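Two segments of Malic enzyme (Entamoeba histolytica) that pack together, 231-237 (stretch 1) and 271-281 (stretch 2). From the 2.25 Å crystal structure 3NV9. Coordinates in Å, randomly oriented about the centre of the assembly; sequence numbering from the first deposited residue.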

# COMPACT_ATOMS: atom_id res chain seq x y z
N ASN A 231 3.03 19.93 -20.45
CA ASN A 231 2.79 20.71 -21.64
C ASN A 231 3.21 20.03 -22.95
O ASN A 231 2.49 20.11 -23.98
CB ASN A 231 3.42 22.09 -21.50
CG ASN A 231 2.39 23.19 -21.47
OD1 ASN A 231 1.21 22.93 -21.24
ND2 ASN A 231 2.81 24.42 -21.74
N THR A 232 4.37 19.39 -22.90
CA THR A 232 4.95 18.61 -23.97
C THR A 232 3.96 17.53 -24.42
O THR A 232 3.74 17.34 -25.63
CB THR A 232 6.29 17.95 -23.45
OG1 THR A 232 7.38 18.83 -23.70
CG2 THR A 232 6.61 16.67 -24.10
N THR A 233 3.37 16.82 -23.46
CA THR A 233 2.46 15.73 -23.77
C THR A 233 1.12 16.29 -24.24
O THR A 233 0.49 15.67 -25.09
CB THR A 233 2.27 14.78 -22.60
OG1 THR A 233 3.55 14.51 -22.00
CG2 THR A 233 1.63 13.47 -23.06
N CYS A 234 0.75 17.46 -23.72
CA CYS A 234 -0.48 18.17 -24.12
C CYS A 234 -0.41 18.52 -25.59
O CYS A 234 -1.36 18.28 -26.31
CB CYS A 234 -0.75 19.42 -23.30
SG CYS A 234 -1.29 19.04 -21.61
N LEU A 235 0.73 19.06 -26.01
CA LEU A 235 0.98 19.42 -27.39
C LEU A 235 0.91 18.18 -28.26
O LEU A 235 0.22 18.19 -29.27
CB LEU A 235 2.35 20.09 -27.53
CG LEU A 235 2.66 20.79 -28.85
CD1 LEU A 235 3.67 21.88 -28.53
CD2 LEU A 235 3.22 19.74 -29.85
N ARG A 236 1.60 17.13 -27.87
CA ARG A 236 1.61 15.92 -28.65
C ARG A 236 0.22 15.28 -28.83
O ARG A 236 -0.12 14.79 -29.95
CB ARG A 236 2.55 14.91 -28.05
CG ARG A 236 2.53 13.60 -28.87
CD ARG A 236 3.50 12.58 -28.35
NE ARG A 236 3.01 11.84 -27.18
CZ ARG A 236 3.56 11.85 -25.97
NH1 ARG A 236 4.60 12.64 -25.69
NH2 ARG A 236 3.05 11.09 -25.00
N LEU A 237 -0.59 15.22 -27.77
CA LEU A 237 -1.91 14.61 -27.96
C LEU A 237 -2.76 15.49 -28.82
O LEU A 237 -3.53 14.97 -29.61
CB LEU A 237 -2.66 14.29 -26.64
CG LEU A 237 -2.01 13.18 -25.81
CD1 LEU A 237 -2.93 12.73 -24.65
CD2 LEU A 237 -1.54 12.04 -26.67
N TYR A 271 14.59 14.72 -26.16
CA TYR A 271 14.11 14.41 -27.50
C TYR A 271 12.63 14.87 -27.77
O TYR A 271 12.33 15.32 -28.89
CB TYR A 271 14.26 12.93 -27.79
CG TYR A 271 13.25 12.03 -27.11
CD1 TYR A 271 12.07 11.63 -27.76
CD2 TYR A 271 13.47 11.55 -25.81
CE1 TYR A 271 11.13 10.79 -27.14
CE2 TYR A 271 12.54 10.72 -25.18
CZ TYR A 271 11.36 10.34 -25.85
OH TYR A 271 10.44 9.51 -25.19
N ARG A 272 11.74 14.77 -26.77
CA ARG A 272 10.36 15.22 -26.95
C ARG A 272 10.30 16.73 -27.30
O ARG A 272 9.55 17.16 -28.19
CB ARG A 272 9.43 14.79 -25.77
CG ARG A 272 9.75 13.40 -25.18
CD ARG A 272 8.54 12.46 -24.89
NE ARG A 272 7.95 12.03 -26.13
CZ ARG A 272 7.29 10.90 -26.39
NH1 ARG A 272 7.02 9.92 -25.48
NH2 ARG A 272 6.89 10.77 -27.65
N LYS A 273 11.10 17.56 -26.64
CA LYS A 273 11.12 18.97 -27.02
C LYS A 273 11.70 19.12 -28.44
O LYS A 273 11.27 19.99 -29.21
CB LYS A 273 11.88 19.86 -26.02
CG LYS A 273 11.37 19.84 -24.57
CD LYS A 273 12.31 20.62 -23.61
CE LYS A 273 12.56 22.08 -24.04
NZ LYS A 273 13.48 22.82 -23.11
N TRP A 274 12.64 18.24 -28.77
CA TRP A 274 13.29 18.25 -30.09
C TRP A 274 12.34 17.95 -31.27
O TRP A 274 12.33 18.72 -32.26
CB TRP A 274 14.53 17.33 -30.10
CG TRP A 274 15.23 17.40 -31.43
CD1 TRP A 274 15.56 16.35 -32.26
CD2 TRP A 274 15.65 18.60 -32.11
NE1 TRP A 274 16.16 16.84 -33.39
CE2 TRP A 274 16.23 18.21 -33.32
CE3 TRP A 274 15.61 19.96 -31.79
CZ2 TRP A 274 16.76 19.14 -34.23
CZ3 TRP A 274 16.11 20.89 -32.69
CH2 TRP A 274 16.68 20.48 -33.89
N GLU A 275 11.54 16.88 -31.15
CA GLU A 275 10.47 16.55 -32.12
C GLU A 275 9.54 17.76 -32.34
O GLU A 275 9.19 18.11 -33.46
CB GLU A 275 9.69 15.32 -31.63
CG GLU A 275 8.30 15.06 -32.28
CD GLU A 275 8.38 14.48 -33.72
OE1 GLU A 275 9.48 14.06 -34.14
OE2 GLU A 275 7.34 14.47 -34.43
N ILE A 276 9.20 18.42 -31.24
CA ILE A 276 8.42 19.66 -31.27
C ILE A 276 9.18 20.84 -31.88
O ILE A 276 8.57 21.74 -32.47
CB ILE A 276 7.94 19.99 -29.82
CG1 ILE A 276 6.87 18.98 -29.40
CG2 ILE A 276 7.50 21.46 -29.65
CD1 ILE A 276 6.67 18.88 -27.89
N CYS A 277 10.51 20.84 -31.73
CA CYS A 277 11.35 21.85 -32.39
C CYS A 277 11.33 21.68 -33.92
O CYS A 277 11.20 22.66 -34.65
CB CYS A 277 12.76 21.81 -31.84
SG CYS A 277 12.96 22.62 -30.19
N GLU A 278 11.42 20.43 -34.38
CA GLU A 278 11.36 20.09 -35.80
C GLU A 278 10.02 20.41 -36.51
O GLU A 278 10.00 20.81 -37.68
CB GLU A 278 11.67 18.60 -35.98
CG GLU A 278 12.81 18.09 -35.15
CD GLU A 278 13.79 17.22 -35.93
OE1 GLU A 278 13.60 15.96 -35.98
OE2 GLU A 278 14.74 17.81 -36.51
N THR A 279 8.90 20.26 -35.78
CA THR A 279 7.55 20.19 -36.40
C THR A 279 6.64 21.42 -36.19
O THR A 279 5.61 21.56 -36.83
CB THR A 279 6.78 18.94 -35.89
OG1 THR A 279 6.79 18.94 -34.45
CG2 THR A 279 7.43 17.66 -36.37
N THR A 280 7.02 22.31 -35.28
CA THR A 280 6.11 23.40 -34.90
C THR A 280 6.71 24.75 -35.19
O THR A 280 7.90 24.83 -35.52
CB THR A 280 5.68 23.30 -33.40
OG1 THR A 280 6.83 23.39 -32.52
CG2 THR A 280 4.94 21.96 -33.14
N ASN A 281 5.89 25.79 -35.09
CA ASN A 281 6.37 27.19 -35.03
C ASN A 281 7.34 27.52 -36.18
O ASN A 281 8.49 27.92 -35.92
CB ASN A 281 7.05 27.42 -33.66
CG ASN A 281 7.66 28.80 -33.51
OD1 ASN A 281 7.07 29.80 -33.90
ND2 ASN A 281 8.83 28.85 -32.91

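How can Arg272, the first residue of stretch 2 to touch stretch 1, lie against another arginine? Its guanidinium and that of Arg236 stack flat, with centres 3.9 Å apart and planes at 22°, and Arg236 NH1 sits 3.3 Å from Arg272 CZ. Two donors face each other here, Arg236 NH1 and Arg272 NE at 3.4 Å, so no hydrogen bond joins them. Face-to-face placement leaves the guanidinium edges free for other partners, and Arg236 NE and NH2 find theirs elsewhere in the structure. Nearer the backbone, Arg272 CB meets Thr232 CG2 at 3.8 Å.

Where do the two backbones come nearest, judged by their CA atoms? The closest CA atoms across the contact are those of Thr232 and Lys273, 6.9 Å apart, and a compact threonine suits such a close passage. Lys273 contributes its aliphatic part, with CG 4.2 Å from Thr232 OG1, while the end of the chain leads away and its NZ is hydrogen-bonded elsewhere.

Why does an isoleucine suit position 276? One turn beyond Arg272, its CB also points toward stretch 1. Ile276 CG1 packs 3.8 Å from Leu235 CD2, and Ile276 CG2 lies 4.0 Å from Leu235 CD1. Both branches therefore meet Leu235, and Ile276 CD1 also reaches Thr232 O at 4.0 Å. The uncharged side chain is buried, as are both partners.

How does the contact end beyond the helix? Thr280, the first residue to leave helical phi/psi, turns its CB toward stretch 1 and places CG2 4.3 Å from Leu235 CD2. Its hydroxyl serves its own stretch: OG1 donates a very short hydrogen bond, 2.4 Å, to Ile276 O. No hydrogen bond crosses between the stretches; packing and the arginine stack make up the contact, which buries 317 Å² in total as the helices cross at 44°.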